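Local coordinates for uncharacterized protein (Agrobacterium tumefaciens, PDB 6N90), which probably acts as an mRNA interferase, the YoeB-family ribonuclease toxin of a bacterial type II toxin-antitoxin system, at residues 4-7 and 8-11; 27-30 and 31-35; 35-38 and 39-42. All blocks are in the same frame, centred on the assembly; numbering follows the deposited sequence.

Interaction 1: 4-7 and 8-11; sequences VWTL and SSWD
Thr6 and Ser9 trade bonds in both directions, each side chain accepting from the other's backbone N-H, which makes this a capping box at the start of helix 7-19. Thr6 is the N-cap: Ser9 N donates to Thr6 OG1 at 3.1 Å, nearly straight at 161°. The return bond, Thr6 N to Ser9 OG, is 3.0 Å long but more bent, at 141°. Both hydroxyls are tucked between their own backbone N and carbonyl carbon, which points Thr6 OG1 forward at the first turn and Ser9 OG back at Thr6. A short hydroxyl side chain suits both places, since it can reach a nearby N-H without a detour. The buried Ser9 OG is also hydrogen-bonded to Val81 O, tying the helix start to strand 76-84. The helix proper opens with Trp10 N to Thr6 O and Asp11 N to Leu7 O.

Buried beside the cap, Trp5 and Trp10 form a T-shaped stack, their planes 72° apart, with the edge of Trp10, at CE3, over the centre of the Trp5 ring. The broad indole of Trp5 offers this face to Trp10 while also meeting Trp5 of the second subunit, where the two sheets join through an antiparallel ladder. Near the exposed Ser8, a water lies 2.7 Å from Thr6 OG1 and 3.0 Å from Ser8 OG, bridging the two hydroxyls. Across the indole pair, Trp10 CE3 stands 3.6 Å from Trp5 CD2.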
loop_
_atom_site.group_PDB
_atom_site.type_symbol
_atom_site.label_atom_id
_atom_site.label_comp_id
_atom_site.label_asym_id
_atom_site.label_seq_id
_atom_site.Cartn_x
_atom_site.Cartn_y
_atom_site.Cartn_z
ATOM N N VAL A 4 -4.162 3.315 1.290
ATOM C CA VAL A 4 -3.206 4.395 1.537
ATOM C C VAL A 4 -2.314 4.137 2.755
ATOM O O VAL A 4 -2.796 3.904 3.853
ATOM C CB VAL A 4 -3.937 5.746 1.742
ATOM C CG1 VAL A 4 -2.910 6.837 1.885
ATOM C CG2 VAL A 4 -4.890 6.001 0.580
ATOM N N TRP A 5 -0.999 4.146 2.540
ATOM C CA TRP A 5 -0.040 4.051 3.635
ATOM C C TRP A 5 0.649 5.378 3.893
ATOM O O TRP A 5 0.935 6.126 2.979
ATOM C CB TRP A 5 1.059 3.044 3.319
ATOM C CG TRP A 5 0.571 1.708 2.935
ATOM C CD1 TRP A 5 0.118 1.317 1.698
ATOM C CD2 TRP A 5 0.533 0.549 3.766
ATOM N NE1 TRP A 5 -0.205 -0.023 1.720
ATOM C CE2 TRP A 5 0.029 -0.513 2.983
ATOM C CE3 TRP A 5 0.853 0.301 5.107
ATOM C CZ2 TRP A 5 -0.143 -1.802 3.494
ATOM C CZ3 TRP A 5 0.685 -0.984 5.603
ATOM C CH2 TRP A 5 0.172 -2.012 4.804
ATOM N N THR A 6 1.020 5.605 5.137
ATOM C CA THR A 6 1.908 6.715 5.458
ATOM C C THR A 6 3.369 6.298 5.357
ATOM O O THR A 6 3.670 5.123 5.132
ATOM C CB THR A 6 1.628 7.237 6.863
ATOM O OG1 THR A 6 1.893 6.198 7.811
ATOM C CG2 THR A 6 0.160 7.655 6.963
ATOM N N LEU A 7 4.271 7.263 5.512
ATOM C CA LEU A 7 5.702 6.959 5.574
ATOM C C LEU A 7 5.962 5.924 6.656
ATOM O O LEU A 7 6.620 4.906 6.414
ATOM C CB LEU A 7 6.526 8.221 5.845
ATOM C CG LEU A 7 6.739 9.179 4.668
ATOM C CD1 LEU A 7 7.547 10.395 5.106
ATOM C CD2 LEU A 7 7.419 8.464 3.498
ATOM N N SER A 8 5.424 6.163 7.851
ATOM C CA SER A 8 5.730 5.273 8.967
ATOM C C SER A 8 5.026 3.913 8.885
ATOM O O SER A 8 5.621 2.891 9.254
ATOM C CB SER A 8 5.392 5.951 10.306
ATOM O OG SER A 8 4.015 6.207 10.421
ATOM N N SER A 9 3.782 3.869 8.408
ATOM C CA SER A 9 3.101 2.580 8.374
ATOM C C SER A 9 3.720 1.693 7.275
ATOM O O SER A 9 3.861 0.474 7.457
ATOM C CB SER A 9 1.574 2.730 8.196
ATOM O OG SER A 9 1.190 3.230 6.924
ATOM N N TRP A 10 4.132 2.289 6.162
ATOM C CA TRP A 10 4.802 1.487 5.125
ATOM C C TRP A 10 6.162 0.987 5.614
ATOM O O TRP A 10 6.554 -0.162 5.353
ATOM C CB TRP A 10 4.967 2.285 3.825
ATOM C CG TRP A 10 5.533 1.434 2.696
ATOM C CD1 TRP A 10 6.789 1.541 2.126
ATOM C CD2 TRP A 10 4.884 0.332 2.029
ATOM N NE1 TRP A 10 6.945 0.571 1.147
ATOM C CE2 TRP A 10 5.795 -0.174 1.067
ATOM C CE3 TRP A 10 3.621 -0.266 2.139
ATOM C CZ2 TRP A 10 5.472 -1.234 0.222
ATOM C CZ3 TRP A 10 3.303 -1.330 1.301
ATOM C CH2 TRP A 10 4.233 -1.811 0.359
ATOM N N ASP A 11 6.871 1.827 6.358
ATOM C CA ASP A 11 8.155 1.412 6.926
ATOM C C ASP A 11 7.986 0.213 7.852
ATOM O O ASP A 11 8.754 -0.749 7.784
ATOM C CB ASP A 11 8.819 2.578 7.669
ATOM C CG ASP A 11 9.592 3.489 6.735
ATOM O OD1 ASP A 11 10.000 3.012 5.645
ATOM O OD2 ASP A 11 9.796 4.669 7.094
HETATM O O HOH W 1 1.169 6.981 10.242
#

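Interaction 2: 27-30 and 31-35; sequences INDL and IRNAK
Arg32 reaches back along helix 21-36 to Asp29, in an i to i+3 salt bridge. Its CB lies 3.5 Å from Asn28 O, the carbonyl that also accepts the Arg32 backbone N-H. CG stands anti to the backbone N (chi1 -163°), and the chain then bends at chi3, folding the guanidinium back over the preceding turn with one face over Asn28 O. NH1 reaches Asp29 OD1 at 3.1 Å, with the carboxylate and guanidinium planes 40° apart, while NH2 passes 4.0 Å from Asn28 CB and goes on to a second salt bridge with Glu14 of the second subunit. A long, branched cation suits this place, NH1 and NH2 each serving an acid.

Asn33 adds a side-chain bond to the i to i+4 backbone bonding of the helix. Its ND2 donates to Asp29 O at 2.8 Å from one face of the carbonyl plane, and its backbone N donates to the same oxygen from the opposite face. The short amide can reach that oxygen one turn back, which lies near the amide plane.

Another face is apolar: Ile31 CD1 packs 4.0 Å from Ile27 CG2, and Ile31 also lies against Phe66 of strand 64-73 and Trp10 of the second subunit. Two donors on one carbonyl and two acids around one guanidinium probably fix the side-chain orientations and help to join the subunits.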
loop_
_atom_site.group_PDB
_atom_site.type_symbol
_atom_site.label_atom_id
_atom_site.label_comp_id
_atom_site.label_asym_id
_atom_site.label_seq_id
_atom_site.Cartn_x
_atom_site.Cartn_y
_atom_site.Cartn_z
ATOM N N ILE A 27 -1.556 -8.930 8.493
ATOM C CA ILE A 27 -1.913 -7.571 8.104
ATOM C C ILE A 27 -2.673 -7.573 6.750
ATOM O O ILE A 27 -3.669 -6.898 6.575
ATOM C CB ILE A 27 -0.644 -6.688 8.041
ATOM C CG1 ILE A 27 -0.075 -6.426 9.443
ATOM C CG2 ILE A 27 -0.892 -5.381 7.305
ATOM C CD1 ILE A 27 1.447 -5.915 9.419
ATOM N N ASN A 28 -2.217 -8.365 5.784
ATOM C CA ASN A 28 -2.947 -8.450 4.528
ATOM C C ASN A 28 -4.373 -8.943 4.714
ATOM O O ASN A 28 -5.271 -8.504 3.996
ATOM C CB ASN A 28 -2.189 -9.363 3.549
ATOM C CG ASN A 28 -0.923 -8.711 3.031
ATOM O OD1 ASN A 28 -0.606 -7.582 3.389
ATOM N ND2 ASN A 28 -0.166 -9.437 2.212
ATOM N N ASP A 29 -4.580 -9.853 5.669
ATOM C CA ASP A 29 -5.912 -10.390 5.981
ATOM C C ASP A 29 -6.762 -9.295 6.627
ATOM O O ASP A 29 -7.954 -9.166 6.363
ATOM C CB ASP A 29 -5.785 -11.623 6.910
ATOM C CG ASP A 29 -6.850 -12.699 6.640
ATOM O OD1 ASP A 29 -7.710 -12.496 5.757
ATOM O OD2 ASP A 29 -6.853 -13.744 7.333
ATOM N N LEU A 30 -6.136 -8.493 7.481
ATOM C CA LEU A 30 -6.862 -7.424 8.143
ATOM C C LEU A 30 -7.294 -6.391 7.100
ATOM O O LEU A 30 -8.418 -5.878 7.122
ATOM C CB LEU A 30 -5.976 -6.802 9.238
ATOM C CG LEU A 30 -5.772 -7.656 10.502
ATOM C CD1 LEU A 30 -4.749 -7.023 11.454
ATOM C CD2 LEU A 30 -7.076 -7.923 11.230
ATOM N N ILE A 31 -6.393 -6.101 6.164
ATOM C CA ILE A 31 -6.694 -5.174 5.069
ATOM C C ILE A 31 -7.882 -5.666 4.223
ATOM O O ILE A 31 -8.886 -4.925 4.023
ATOM C CB ILE A 31 -5.447 -4.967 4.176
ATOM C CG1 ILE A 31 -4.372 -4.201 4.944
ATOM C CG2 ILE A 31 -5.803 -4.235 2.851
ATOM C CD1 ILE A 31 -3.072 -4.048 4.227
ATOM N N ARG A 32 -7.769 -6.904 3.741
ATOM C CA ARG A 32 -8.819 -7.545 2.953
ATOM C C ARG A 32 -10.161 -7.435 3.693
ATOM O O ARG A 32 -11.178 -7.056 3.110
ATOM C CB ARG A 32 -8.461 -9.017 2.685
ATOM C CG ARG A 32 -9.244 -9.701 1.557
ATOM C CD ARG A 32 -8.649 -11.124 1.307
ATOM N NE ARG A 32 -7.186 -11.060 1.189
ATOM C CZ ARG A 32 -6.316 -11.744 1.938
ATOM N NH1 ARG A 32 -6.737 -12.596 2.868
ATOM N NH2 ARG A 32 -5.006 -11.614 1.741
ATOM N N ASN A 33 -10.143 -7.716 4.996
ATOM C CA ASN A 33 -11.380 -7.758 5.776
ATOM C C ASN A 33 -11.952 -6.358 6.001
ATOM O O ASN A 33 -13.163 -6.142 5.860
ATOM C CB ASN A 33 -11.144 -8.458 7.119
ATOM C CG ASN A 33 -11.327 -9.977 7.046
ATOM O OD1 ASN A 33 -12.379 -10.500 7.421
ATOM N ND2 ASN A 33 -10.298 -10.691 6.577
ATOM N N ALA A 34 -11.079 -5.403 6.317
ATOM C CA ALA A 34 -11.519 -4.034 6.604
ATOM C C ALA A 34 -12.036 -3.328 5.350
ATOM O O ALA A 34 -12.877 -2.426 5.435
ATOM C CB ALA A 34 -10.383 -3.235 7.237
ATOM N N LYS A 35 -11.511 -3.709 4.185
ATOM C CA LYS A 35 -12.010 -3.149 2.936
ATOM C C LYS A 35 -13.434 -3.652 2.685
ATOM O O LYS A 35 -14.271 -2.898 2.193
ATOM C CB LYS A 35 -11.086 -3.493 1.766
ATOM C CG LYS A 35 -9.894 -2.567 1.670
ATOM C CD LYS A 35 -8.725 -3.192 0.881
ATOM C CE LYS A 35 -9.189 -3.865 -0.374
ATOM N NZ LYS A 35 -8.073 -4.670 -1.024
#

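Interaction 3: 35-38 and 39-42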
loop_
_atom_site.group_PDB
_atom_site.type_symbol
_atom_site.label_atom_id
_atom_site.label_comp_id
_atom_site.label_asym_id
_atom_site.label_seq_id
_atom_site.Cartn_x
_atom_site.Cartn_y
_atom_site.Cartn_z
ATOM N N LYS A 35 -11.511 -3.709 4.185
ATOM C CA LYS A 35 -12.010 -3.149 2.936
ATOM C C LYS A 35 -13.434 -3.652 2.685
ATOM O O LYS A 35 -14.271 -2.898 2.193
ATOM C CB LYS A 35 -11.086 -3.493 1.766
ATOM C CG LYS A 35 -9.894 -2.567 1.670
ATOM C CD LYS A 35 -8.725 -3.192 0.881
ATOM C CE LYS A 35 -9.189 -3.865 -0.374
ATOM N NZ LYS A 35 -8.073 -4.670 -1.024
ATOM N N ARG A 36 -13.713 -4.899 3.068
ATOM C CA ARG A 36 -15.053 -5.486 2.922
ATOM C C ARG A 36 -16.044 -4.986 3.986
ATOM O O ARG A 36 -17.114 -4.459 3.669
ATOM C CB ARG A 36 -14.982 -7.017 2.983
ATOM C CG ARG A 36 -14.497 -7.681 1.715
ATOM C CD ARG A 36 -14.489 -9.198 1.870
ATOM N NE ARG A 36 -13.567 -9.620 2.925
ATOM C CZ ARG A 36 -12.643 -10.569 2.790
ATOM N NH1 ARG A 36 -12.505 -11.213 1.637
ATOM N NH2 ARG A 36 -11.854 -10.872 3.813
ATOM N N THR A 37 -15.677 -5.193 5.246
ATOM C CA THR A 37 -16.500 -4.828 6.385
ATOM C C THR A 37 -15.679 -3.976 7.355
ATOM O O THR A 37 -15.126 -4.499 8.300
ATOM C CB THR A 37 -17.027 -6.086 7.116
ATOM O OG1 THR A 37 -15.927 -6.944 7.467
ATOM C CG2 THR A 37 -17.968 -6.866 6.215
ATOM N N PRO A 38 -15.610 -2.660 7.129
ATOM C CA PRO A 38 -14.738 -1.795 7.946
ATOM C C PRO A 38 -14.936 -1.921 9.455
ATOM O O PRO A 38 -13.976 -1.793 10.203
ATOM C CB PRO A 38 -15.111 -0.390 7.483
ATOM C CG PRO A 38 -15.598 -0.572 6.117
ATOM C CD PRO A 38 -16.255 -1.916 6.040
ATOM N N PHE A 39 -16.156 -2.187 9.902
ATOM C CA PHE A 39 -16.430 -2.144 11.332
ATOM C C PHE A 39 -16.627 -3.520 11.950
ATOM O O PHE A 39 -16.907 -3.623 13.143
ATOM C CB PHE A 39 -17.668 -1.285 11.602
ATOM C CG PHE A 39 -17.618 0.062 10.945
ATOM C CD1 PHE A 39 -16.529 0.898 11.128
ATOM C CD2 PHE A 39 -18.641 0.474 10.113
ATOM C CE1 PHE A 39 -16.476 2.133 10.510
ATOM C CE2 PHE A 39 -18.595 1.705 9.492
ATOM C CZ PHE A 39 -17.515 2.535 9.684
ATOM N N ALA A 40 -16.489 -4.571 11.149
ATOM C CA ALA A 40 -16.688 -5.919 11.663
ATOM C C ALA A 40 -15.659 -6.887 11.104
ATOM O O ALA A 40 -14.861 -6.531 10.255
ATOM C CB ALA A 40 -18.101 -6.405 11.345
ATOM N N GLY A 41 -15.681 -8.116 11.597
ATOM C CA GLY A 41 -14.786 -9.137 11.095
ATOM C C GLY A 41 -13.516 -9.311 11.900
ATOM O O GLY A 41 -13.475 -9.068 13.108
ATOM N N LEU A 42 -12.470 -9.731 11.198
ATOM C CA LEU A 42 -11.220 -10.184 11.788
ATOM C C LEU A 42 -10.536 -9.147 12.681
ATOM O O LEU A 42 -10.525 -7.959 12.378
ATOM C CB LEU A 42 -10.273 -10.615 10.659
ATOM C CG LEU A 42 -9.003 -11.352 11.077
ATOM C CD1 LEU A 42 -9.368 -12.718 11.621
ATOM C CD2 LEU A 42 -8.048 -11.465 9.907
#
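Thr37 and Ala40 close a type I beta turn just after helix 21-36, with Ala40 N donating to Thr37 O at 3.2 Å and an N-H...O angle of 161°. The donor stands above the carbonyl plane, 59° out of it. Thr37 is the first residue to leave helical backbone angles, and Pro38 follows at the second position of the turn, where its ring already restrains phi.

Thr37 CB is directed toward the 39-42 segment. Its OG1, set between the backbone N and the carbonyl carbon at chi1 54°, hydrogen-bonds to Asn33 O, one turn back in the helix, and lies 3.0 Å from Ala40 O. A short hydroxyl side chain suits a place with acceptors on both the helix and the turn. Pro38 and Phe39 make a CH-pi contact: Pro38 CB sits over the centre of the Phe39 ring, 4.1 Å from its centroid. Proline fits here twice over, as a turn former and as a compact apolar group for an aromatic face. Gly41 takes backbone angles, with positive phi, that glycine adopts readily.

The turn joins helix 21-36 to the segment leading into strand 46-47. Arg58 of strand 56-59 hydrogen-bonds to Thr37 O, Ala40 O and Leu42 O, while Tyr68 OH of strand 64-73 bonds to Pro38 O. Phe39 meets Trp56, and Leu42 returns to the helix beside Asp29, Leu30 and Asn33.

The three contacts follow the chain in order. Interaction 1 starts helix 7-19, interaction 2 lies along helix 21-36, and interaction 3 takes the chain out of it; interactions 2 and 3 share Lys35. Centres of interactions 1 and 2 are about 15 Å apart, yet they touch where Trp5 CZ2 meets Ile31 CD1 at 3.8 Å. Interactions 2 and 3, with centres about 8 Å apart, meet where Leu42 folds back on the helix, its O 3.6 Å from Leu30 CD2. Interactions 1 and 3 lie on opposite sides of the chain's centre, nearest atoms about 8 Å apart. Interactions 1 and 2 both face the second subunit, among others through the tryptophans and Arg32.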